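Local structure of folylpolyglutamate synthase (FolC) (Helicobacter pylori, 6K8C) at residues N10-F15 and N105-L110; K48-V53 and Y138-A143; I311-Q316 and V334-L339. The protein probably adds glutamate to dihydropteroate to form dihydrofolate and then, at the cost of ATP, lengthens the polyglutamate tail of reduced folates. All blocks are in the same frame, centred on the assembly; numbering follows the deposited sequence.

How the contacts relate
From the N terminus, residues 10-15 at the start of helix 12-17 pair with 105-110, while strand 48-53 pairs with 138-143. Because the chain reaches the second half of contact 1 before that of contact 2, the two loops cross. Contact 1 fastens the N-terminal segment to helix 100-110, and contact 2 joins neighbouring strands inside the large sheet of the ATP-binding fold; their centres lie about 23 Å apart. Contact 3 opens after both have closed, a short loop around helix 320-327 in the second, six-stranded sheet. It lies across the chain's centre from contact 2, their nearest atoms about 13 Å apart.

Contact 1. Residues N10-F15 and N105-L110; sequences NGLKAF and NAHQQL
The N-terminal end of helix 12-17, with Gly11 at the N-cap position, docks against the side of helix 100-110, fastening the N-terminal segment onto the Mur ligase middle domain, and one buried imidazole is the centre of the contact. His107 leaves its helix with CG anti to the backbone N (chi1 160°). His107 CB meets Leu12 CB at 4.0 Å, and CG then lies against the same leucine. Farther along, the ring slides beneath the backbone: Leu12 CA sits over one face, 3.7 Å from the centroid of the His107 ring, a CH-pi contact. His107 CD2 lies under the start of the helix, 3.5 Å from Leu12 N. On one flank, Leu12 CD1 reaches His107 ND1 at 3.7 Å, while the ring nitrogen itself is hydrogen-bonded to Tyr124 OH from helix 121-132. At the far corner, His107 CE1 runs up against Phe15 CB at 3.4 Å, close packing that leaves the two rings oblique, their planes 47° apart. Phe15 also meets Tyr124 edge-to-face, so the same tyrosine borders both aromatic residues.

His107 NE2, the tip of the imidazole, uses its N-H to donate to Asn10 O at 3.1 Å. The acceptor lies in the ring plane, so this bond and the one at ND1 together should fix the ring's rotation. Gln108, one residue on, bends its chain at chi2 and brings NE2 to the same carbonyl, which is thus held by two donors just ahead of the helix. Glu104, one turn before Gln108, ties the two segments together: OE1 is hydrogen-bonded to Leu12 N and OE2 to Gln108 NE2. The bond from Gln108 NE2 to Asn10 O, 3.0 Å long, arrives 51° above the carbonyl plane.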
loop_
_atom_site.group_PDB
_atom_site.type_symbol
_atom_site.label_atom_id
_atom_site.label_comp_id
_atom_site.label_asym_id
_atom_site.label_seq_id
_atom_site.Cartn_x
_atom_site.Cartn_y
_atom_site.Cartn_z
ATOM N N ASN A 10 -18.376 -22.374 5.436
ATOM C CA ASN A 10 -17.028 -22.756 5.042
ATOM C C ASN A 10 -16.346 -21.697 4.186
ATOM O O ASN A 10 -15.254 -21.945 3.663
ATOM C CB ASN A 10 -17.055 -24.093 4.297
ATOM C CG ASN A 10 -17.545 -25.235 5.171
ATOM O OD1 ASN A 10 -17.233 -25.300 6.360
ATOM N ND2 ASN A 10 -18.312 -26.145 4.581
ATOM N N GLY A 11 -16.956 -20.525 4.045
ATOM C CA GLY A 11 -16.419 -19.497 3.180
ATOM C C GLY A 11 -15.175 -18.832 3.744
ATOM O O GLY A 11 -14.789 -19.002 4.902
ATOM N N LEU A 12 -14.537 -18.039 2.884
ATOM C CA LEU A 12 -13.304 -17.366 3.280
ATOM C C LEU A 12 -13.558 -16.337 4.378
ATOM O O LEU A 12 -12.745 -16.197 5.299
ATOM C CB LEU A 12 -12.658 -16.707 2.063
ATOM C CG LEU A 12 -11.519 -15.741 2.385
ATOM C CD1 LEU A 12 -10.370 -16.483 3.049
ATOM C CD2 LEU A 12 -11.048 -15.035 1.119
ATOM N N LYS A 13 -14.674 -15.609 4.297
ATOM C CA LYS A 13 -14.952 -14.571 5.286
ATOM C C LYS A 13 -14.991 -15.150 6.698
ATOM O O LYS A 13 -14.384 -14.598 7.625
ATOM C CB LYS A 13 -16.267 -13.863 4.949
ATOM C CG LYS A 13 -16.745 -12.901 6.033
ATOM C CD LYS A 13 -18.090 -12.276 5.685
ATOM C CE LYS A 13 -17.920 -11.085 4.749
ATOM N NZ LYS A 13 -17.160 -9.968 5.380
ATOM N N ALA A 14 -15.680 -16.283 6.872
ATOM C CA ALA A 14 -15.751 -16.918 8.185
ATOM C C ALA A 14 -14.387 -17.425 8.629
ATOM O O ALA A 14 -14.043 -17.334 9.812
ATOM C CB ALA A 14 -16.770 -18.061 8.165
ATOM N N PHE A 15 -13.594 -17.959 7.697
ATOM C CA PHE A 15 -12.266 -18.454 8.051
ATOM C C PHE A 15 -11.356 -17.322 8.520
ATOM O O PHE A 15 -10.567 -17.498 9.457
ATOM C CB PHE A 15 -11.650 -19.182 6.858
ATOM C CG PHE A 15 -10.428 -19.982 7.194
ATOM C CD1 PHE A 15 -10.506 -21.065 8.056
ATOM C CD2 PHE A 15 -9.203 -19.666 6.629
ATOM C CE1 PHE A 15 -9.379 -21.815 8.355
ATOM C CE2 PHE A 15 -8.079 -20.416 6.916
ATOM C CZ PHE A 15 -8.165 -21.490 7.788
ATOM N N ASN A 105 -12.250 -19.950 -4.425
ATOM C CA ASN A 105 -11.746 -21.241 -4.882
ATOM C C ASN A 105 -10.344 -21.515 -4.349
ATOM O O ASN A 105 -10.032 -22.648 -3.965
ATOM C CB ASN A 105 -11.768 -21.296 -6.409
ATOM C CG ASN A 105 -11.043 -22.504 -6.956
ATOM O OD1 ASN A 105 -9.907 -22.404 -7.418
ATOM N ND2 ASN A 105 -11.695 -23.660 -6.898
ATOM N N ALA A 106 -9.479 -20.499 -4.324
ATOM C CA ALA A 106 -8.156 -20.691 -3.736
ATOM C C ALA A 106 -8.264 -21.020 -2.254
ATOM O O ALA A 106 -7.542 -21.886 -1.744
ATOM C CB ALA A 106 -7.300 -19.438 -3.945
ATOM N N HIS A 107 -9.155 -20.326 -1.545
ATOM C CA HIS A 107 -9.381 -20.626 -0.138
ATOM C C HIS A 107 -9.872 -22.059 0.047
ATOM O O HIS A 107 -9.415 -22.770 0.950
ATOM C CB HIS A 107 -10.388 -19.636 0.445
ATOM C CG HIS A 107 -11.039 -20.120 1.704
ATOM N ND1 HIS A 107 -10.362 -20.216 2.900
ATOM C CD2 HIS A 107 -12.294 -20.567 1.943
ATOM C CE1 HIS A 107 -11.177 -20.687 3.827
ATOM N NE2 HIS A 107 -12.354 -20.910 3.273
ATOM N N GLN A 108 -10.794 -22.505 -0.808
ATOM C CA GLN A 108 -11.340 -23.853 -0.667
ATOM C C GLN A 108 -10.250 -24.911 -0.796
ATOM O O GLN A 108 -10.294 -25.939 -0.112
ATOM C CB GLN A 108 -12.443 -24.085 -1.698
ATOM C CG GLN A 108 -13.807 -23.552 -1.280
ATOM C CD GLN A 108 -14.177 -23.931 0.149
ATOM O OE1 GLN A 108 -14.006 -25.077 0.565
ATOM N NE2 GLN A 108 -14.691 -22.966 0.903
ATOM N N GLN A 109 -9.253 -24.672 -1.653
ATOM C CA GLN A 109 -8.149 -25.619 -1.777
ATOM C C GLN A 109 -7.239 -25.582 -0.554
ATOM O O GLN A 109 -6.709 -26.620 -0.139
ATOM C CB GLN A 109 -7.340 -25.328 -3.043
ATOM C CG GLN A 109 -8.141 -25.367 -4.334
ATOM C CD GLN A 109 -7.278 -25.099 -5.552
ATOM O OE1 GLN A 109 -7.538 -24.173 -6.321
ATOM N NE2 GLN A 109 -6.238 -25.907 -5.731
ATOM N N LEU A 110 -7.035 -24.397 0.032
ATOM C CA LEU A 110 -6.085 -24.265 1.132
ATOM C C LEU A 110 -6.644 -24.770 2.458
ATOM O O LEU A 110 -5.907 -25.362 3.257
ATOM C CB LEU A 110 -5.666 -22.803 1.299
ATOM C CG LEU A 110 -4.708 -22.192 0.284
ATOM C CD1 LEU A 110 -4.461 -20.734 0.641
ATOM C CD2 LEU A 110 -3.409 -22.973 0.267
#

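Contact 2. Residues K48-V53 and Y138-A143; sequences KVIHVV and YLVLEA
Five backbone hydrogen bonds join strand 48-53 to strand 138-142 and the residue after it in regular parallel register. They alternate from one strand to the other: Leu139 N donates to Lys48 O, Ile50 N to Leu139 O, Leu141 N to Ile50 O, Val52 N to Leu141 O and Ala143 N to Val52 O. The bond from Leu141 N to Ile50 O, at 2.7 Å, is the shortest and runs nearly along the C=O axis. CA-H groups add to the grip, as where His51 CA approaches Leu141 O at 3.4 Å.

On the face bearing Ile50, Val52, Tyr138 and Val140, side chains touch across the two strands. Ile50 turns CD1 toward the tyrosine ring through a chi2 of 105°, away from a staggered position, and Ile50 CD1 reaches Tyr138 CD1 at 3.7 Å. Lys48 CB lies alongside the same ring before its chain leads away. Farther along, Val52 CG2 meets Val140 CG1 at 3.7 Å, and helix 58-70 covers this face through Leu65 and Thr66.

The other face is built by Val49, Leu139 and Leu141, with Val49 CG2 beside Leu139 CD2 at 4.1 Å. His51 stands here with CG anti to its backbone N (chi1 -159°). Val53 CG2 of its own strand lies 3.6 Å above the plane of the His51 ring, over its centre, while Leu141 O sits at the ring edge near CD2. His51 NE2 is hydrogen-bonded to Thr152 OG1 and packs against Ala143 CB.

Strand 48-53 leads through a glycine-rich loop into helix 58-70, the strand-loop-helix that opens a P-loop NTPase core, and strand 138-142 is its parallel neighbour in the central sheet, consistent with the Mur ligase middle domain.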
loop_
_atom_site.group_PDB
_atom_site.type_symbol
_atom_site.label_atom_id
_atom_site.label_comp_id
_atom_site.label_asym_id
_atom_site.label_seq_id
_atom_site.Cartn_x
_atom_site.Cartn_y
_atom_site.Cartn_z
ATOM N N LYS A 48 8.635 -15.044 -11.123
ATOM C CA LYS A 48 9.699 -14.267 -10.512
ATOM C C LYS A 48 9.085 -13.321 -9.490
ATOM O O LYS A 48 8.087 -12.652 -9.770
ATOM C CB LYS A 48 10.483 -13.503 -11.578
ATOM C CG LYS A 48 11.284 -14.415 -12.503
ATOM C CD LYS A 48 12.056 -13.614 -13.547
ATOM C CE LYS A 48 12.663 -14.515 -14.618
ATOM N NZ LYS A 48 13.419 -15.657 -14.029
ATOM N N VAL A 49 9.661 -13.287 -8.293
ATOM C CA VAL A 49 9.059 -12.608 -7.152
ATOM C C VAL A 49 9.795 -11.301 -6.914
ATOM O O VAL A 49 11.020 -11.295 -6.754
ATOM C CB VAL A 49 9.101 -13.489 -5.892
ATOM C CG1 VAL A 49 8.780 -12.657 -4.643
ATOM C CG2 VAL A 49 8.141 -14.656 -6.037
ATOM N N ILE A 50 9.048 -10.202 -6.857
ATOM C CA ILE A 50 9.600 -8.888 -6.548
ATOM C C ILE A 50 9.103 -8.480 -5.167
ATOM O O ILE A 50 7.895 -8.338 -4.953
ATOM C CB ILE A 50 9.211 -7.847 -7.606
ATOM C CG1 ILE A 50 9.755 -8.269 -8.975
ATOM C CG2 ILE A 50 9.768 -6.487 -7.223
ATOM C CD1 ILE A 50 8.715 -8.813 -9.902
ATOM N N HIS A 51 10.028 -8.289 -4.236
ATOM C CA HIS A 51 9.695 -7.971 -2.850
ATOM C C HIS A 51 9.737 -6.456 -2.670
ATOM O O HIS A 51 10.804 -5.847 -2.764
ATOM C CB HIS A 51 10.677 -8.662 -1.906
ATOM C CG HIS A 51 10.178 -8.825 -0.504
ATOM N ND1 HIS A 51 11.026 -9.040 0.562
ATOM C CD2 HIS A 51 8.924 -8.819 0.008
ATOM C CE1 HIS A 51 10.316 -9.153 1.672
ATOM N NE2 HIS A 51 9.039 -9.023 1.364
ATOM N N VAL A 52 8.585 -5.851 -2.392
ATOM C CA VAL A 52 8.483 -4.411 -2.177
ATOM C C VAL A 52 8.512 -4.147 -0.674
ATOM O O VAL A 52 7.616 -4.585 0.059
ATOM C CB VAL A 52 7.211 -3.836 -2.824
ATOM C CG1 VAL A 52 7.146 -2.331 -2.619
ATOM C CG2 VAL A 52 7.183 -4.161 -4.315
ATOM N N VAL A 53 9.542 -3.435 -0.218
ATOM C CA VAL A 53 9.804 -3.199 1.197
ATOM C C VAL A 53 10.038 -1.709 1.402
ATOM O O VAL A 53 10.732 -1.070 0.605
ATOM C CB VAL A 53 11.028 -4.011 1.680
ATOM C CG1 VAL A 53 11.397 -3.648 3.109
ATOM C CG2 VAL A 53 10.759 -5.510 1.566
ATOM N N TYR A 138 5.063 -12.929 -12.994
ATOM C CA TYR A 138 5.674 -12.115 -11.956
ATOM C C TYR A 138 4.717 -12.006 -10.782
ATOM O O TYR A 138 3.498 -11.928 -10.964
ATOM C CB TYR A 138 6.031 -10.708 -12.468
ATOM C CG TYR A 138 7.134 -10.716 -13.502
ATOM C CD1 TYR A 138 8.468 -10.635 -13.126
ATOM C CD2 TYR A 138 6.838 -10.813 -14.858
ATOM C CE1 TYR A 138 9.481 -10.650 -14.074
ATOM C CE2 TYR A 138 7.837 -10.834 -15.807
ATOM C CZ TYR A 138 9.157 -10.753 -15.413
ATOM O OH TYR A 138 10.158 -10.769 -16.363
ATOM N N LEU A 139 5.283 -12.005 -9.581
ATOM C CA LEU A 139 4.536 -11.792 -8.348
ATOM C C LEU A 139 5.168 -10.602 -7.639
ATOM O O LEU A 139 6.319 -10.680 -7.193
ATOM C CB LEU A 139 4.558 -13.042 -7.472
ATOM C CG LEU A 139 3.970 -12.894 -6.067
ATOM C CD1 LEU A 139 2.518 -12.450 -6.141
ATOM C CD2 LEU A 139 4.105 -14.197 -5.290
ATOM N N VAL A 140 4.440 -9.491 -7.583
ATOM C CA VAL A 140 4.892 -8.281 -6.901
ATOM C C VAL A 140 4.319 -8.340 -5.491
ATOM O O VAL A 140 3.110 -8.194 -5.294
ATOM C CB VAL A 140 4.467 -7.005 -7.642
ATOM C CG1 VAL A 140 5.055 -5.768 -6.951
ATOM C CG2 VAL A 140 4.944 -7.046 -9.095
ATOM N N LEU A 141 5.197 -8.557 -4.518
ATOM C CA LEU A 141 4.836 -8.980 -3.169
ATOM C C LEU A 141 5.206 -7.873 -2.191
ATOM O O LEU A 141 6.390 -7.650 -1.918
ATOM C CB LEU A 141 5.561 -10.281 -2.825
ATOM C CG LEU A 141 5.042 -11.234 -1.753
ATOM C CD1 LEU A 141 3.747 -11.888 -2.188
ATOM C CD2 LEU A 141 6.105 -12.280 -1.472
ATOM N N GLU A 142 4.200 -7.191 -1.662
ATOM C CA GLU A 142 4.429 -6.126 -0.694
ATOM C C GLU A 142 4.610 -6.718 0.696
ATOM O O GLU A 142 3.802 -7.542 1.140
ATOM C CB GLU A 142 3.251 -5.156 -0.701
ATOM C CG GLU A 142 3.428 -3.924 0.156
ATOM C CD GLU A 142 2.191 -3.053 0.135
ATOM O OE1 GLU A 142 1.488 -2.995 1.164
ATOM O OE2 GLU A 142 1.913 -2.442 -0.917
ATOM N N ALA A 143 5.668 -6.301 1.381
ATOM C CA ALA A 143 5.898 -6.775 2.738
ATOM C C ALA A 143 4.847 -6.205 3.685
ATOM O O ALA A 143 4.335 -5.098 3.494
ATOM C CB ALA A 143 7.299 -6.387 3.213
#

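Contact 3. Residues I311-Q316 and V334-L339; sequences IYNCYQ and VLILEL
This is a parallel pairing of neighbouring strands in the six-stranded sheet of the glutamate ligase domain of the Mur ligase family, where strand 308-312, helix 320-327 and strand 331-336 form a beta-alpha-beta unit. Here the pairing reaches its end: Tyr312 N donates to Leu335 O at 3.0 Å, in the carbonyl plane, and Leu337 N returns a bond to Tyr312 O. Beyond this the backbones no longer pair, although 313-314 stays extended, and a side chain takes over.

On one face, Ile311 CG2, anti to its backbone N, touches Leu337 CB at 4.2 Å. Tyr312 points to the other face, its CB against Val334 CG1 at 4.1 Å; CG lies anti to the backbone N (chi1 177°), and the ring leads away toward helix 320-327, with OH hydrogen-bonded to His288 NE2.

Asn313 closes the contact. Asn313 CB comes up against Leu339 CD1 at 4.1 Å, while the two ends of its amide are engaged by different partners, which should hold the flat group in one orientation. OD1 accepts from the N of the next residue, Cys314, a local bond that meets the carbonyl almost side-on. Asn313 ND2 crosses to 334-339 and donates to Leu337 O at 2.8 Å, approaching from 44° above that carbonyl's plane.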
loop_
_atom_site.group_PDB
_atom_site.type_symbol
_atom_site.label_atom_id
_atom_site.label_comp_id
_atom_site.label_asym_id
_atom_site.label_seq_id
_atom_site.Cartn_x
_atom_site.Cartn_y
_atom_site.Cartn_z
ATOM N N ILE A 311 -13.341 15.157 6.958
ATOM C CA ILE A 311 -13.510 14.104 7.956
ATOM C C ILE A 311 -12.140 13.482 8.180
ATOM O O ILE A 311 -11.543 12.932 7.246
ATOM C CB ILE A 311 -14.542 13.057 7.500
ATOM C CG1 ILE A 311 -15.925 13.700 7.398
ATOM C CG2 ILE A 311 -14.585 11.874 8.465
ATOM C CD1 ILE A 311 -16.915 12.910 6.551
ATOM N N TYR A 312 -11.628 13.574 9.406
ATOM C CA TYR A 312 -10.185 13.499 9.590
ATOM C C TYR A 312 -9.808 12.919 10.945
ATOM O O TYR A 312 -10.440 13.213 11.964
ATOM C CB TYR A 312 -9.570 14.903 9.443
ATOM C CG TYR A 312 -8.078 14.986 9.688
ATOM C CD1 TYR A 312 -7.172 14.755 8.659
ATOM C CD2 TYR A 312 -7.575 15.309 10.943
ATOM C CE1 TYR A 312 -5.802 14.836 8.876
ATOM C CE2 TYR A 312 -6.212 15.388 11.170
ATOM C CZ TYR A 312 -5.330 15.152 10.133
ATOM O OH TYR A 312 -3.972 15.231 10.354
ATOM N N ASN A 313 -8.758 12.102 10.933
ATOM C CA ASN A 313 -7.946 11.821 12.107
ATOM C C ASN A 313 -6.573 11.405 11.599
ATOM O O ASN A 313 -6.380 11.190 10.401
ATOM C CB ASN A 313 -8.573 10.744 13.001
ATOM C CG ASN A 313 -8.336 11.007 14.480
ATOM O OD1 ASN A 313 -7.386 11.696 14.857
ATOM N ND2 ASN A 313 -9.196 10.452 15.326
ATOM N N CYS A 314 -5.607 11.297 12.509
ATOM C CA CYS A 314 -4.270 10.906 12.076
ATOM C C CYS A 314 -3.518 10.247 13.223
ATOM O O CYS A 314 -3.906 10.336 14.390
ATOM C CB CYS A 314 -3.488 12.105 11.534
ATOM S SG CYS A 314 -2.894 13.227 12.805
ATOM N N TYR A 315 -2.428 9.576 12.864
ATOM C CA TYR A 315 -1.559 8.940 13.838
ATOM C C TYR A 315 -0.662 9.987 14.498
ATOM O O TYR A 315 -0.532 11.120 14.022
ATOM C CB TYR A 315 -0.726 7.843 13.168
ATOM C CG TYR A 315 -1.539 6.634 12.759
ATOM C CD1 TYR A 315 -2.266 5.909 13.698
ATOM C CD2 TYR A 315 -1.592 6.224 11.428
ATOM C CE1 TYR A 315 -3.016 4.806 13.329
ATOM C CE2 TYR A 315 -2.338 5.121 11.050
ATOM C CZ TYR A 315 -3.046 4.416 12.003
ATOM O OH TYR A 315 -3.791 3.321 11.626
ATOM N N GLN A 316 -0.050 9.593 15.618
ATOM C CA GLN A 316 0.726 10.531 16.425
ATOM C C GLN A 316 2.050 10.919 15.779
ATOM O O GLN A 316 2.634 11.945 16.151
ATOM C CB GLN A 316 0.981 9.927 17.801
ATOM C CG GLN A 316 0.009 10.376 18.868
ATOM C CD GLN A 316 0.437 11.679 19.505
ATOM O OE1 GLN A 316 1.372 11.711 20.308
ATOM N NE2 GLN A 316 -0.236 12.767 19.140
ATOM N N VAL A 334 -13.822 20.939 10.010
ATOM C CA VAL A 334 -13.218 19.628 10.226
ATOM C C VAL A 334 -14.109 18.839 11.170
ATOM O O VAL A 334 -14.429 19.308 12.269
ATOM C CB VAL A 334 -11.795 19.738 10.795
ATOM C CG1 VAL A 334 -11.201 18.345 11.003
ATOM C CG2 VAL A 334 -10.905 20.576 9.873
ATOM N N LEU A 335 -14.509 17.644 10.749
ATOM C CA LEU A 335 -15.201 16.703 11.621
ATOM C C LEU A 335 -14.206 15.620 12.016
ATOM O O LEU A 335 -13.761 14.840 11.168
ATOM C CB LEU A 335 -16.429 16.113 10.932
ATOM C CG LEU A 335 -17.516 17.120 10.541
ATOM C CD1 LEU A 335 -18.674 16.423 9.834
ATOM C CD2 LEU A 335 -18.009 17.899 11.756
ATOM N N ILE A 336 -13.837 15.588 13.295
ATOM C CA ILE A 336 -12.875 14.599 13.764
ATOM C C ILE A 336 -13.548 13.238 13.845
ATOM O O ILE A 336 -14.595 13.083 14.488
ATOM C CB ILE A 336 -12.295 15.012 15.124
ATOM C CG1 ILE A 336 -11.705 16.425 15.047
ATOM C CG2 ILE A 336 -11.249 14.003 15.583
ATOM C CD1 ILE A 336 -11.473 17.067 16.394
ATOM N N LEU A 337 -12.948 12.240 13.191
ATOM C CA LEU A 337 -13.435 10.860 13.248
ATOM C C LEU A 337 -12.808 10.189 14.462
ATOM O O LEU A 337 -11.684 9.682 14.412
ATOM C CB LEU A 337 -13.113 10.107 11.962
ATOM C CG LEU A 337 -13.824 8.760 11.795
ATOM C CD1 LEU A 337 -15.318 8.949 11.744
ATOM C CD2 LEU A 337 -13.339 8.028 10.552
ATOM N N GLU A 338 -13.553 10.189 15.566
ATOM C CA GLU A 338 -13.104 9.595 16.819
ATOM C C GLU A 338 -12.573 8.186 16.601
ATOM O O GLU A 338 -13.276 7.321 16.067
ATOM C CB GLU A 338 -14.264 9.572 17.815
ATOM C CG GLU A 338 -13.845 9.475 19.270
ATOM C CD GLU A 338 -14.666 10.388 20.152
ATOM O OE1 GLU A 338 -15.905 10.233 20.160
ATOM O OE2 GLU A 338 -14.080 11.252 20.837
ATOM N N LEU A 339 -11.317 7.968 16.990
ATOM C CA LEU A 339 -10.684 6.659 16.948
ATOM C C LEU A 339 -9.927 6.453 18.248
ATOM O O LEU A 339 -9.215 7.353 18.706
ATOM C CB LEU A 339 -9.722 6.521 15.760
ATOM C CG LEU A 339 -10.337 6.343 14.373
ATOM C CD1 LEU A 339 -9.334 6.743 13.307
ATOM C CD2 LEU A 339 -10.807 4.917 14.168
#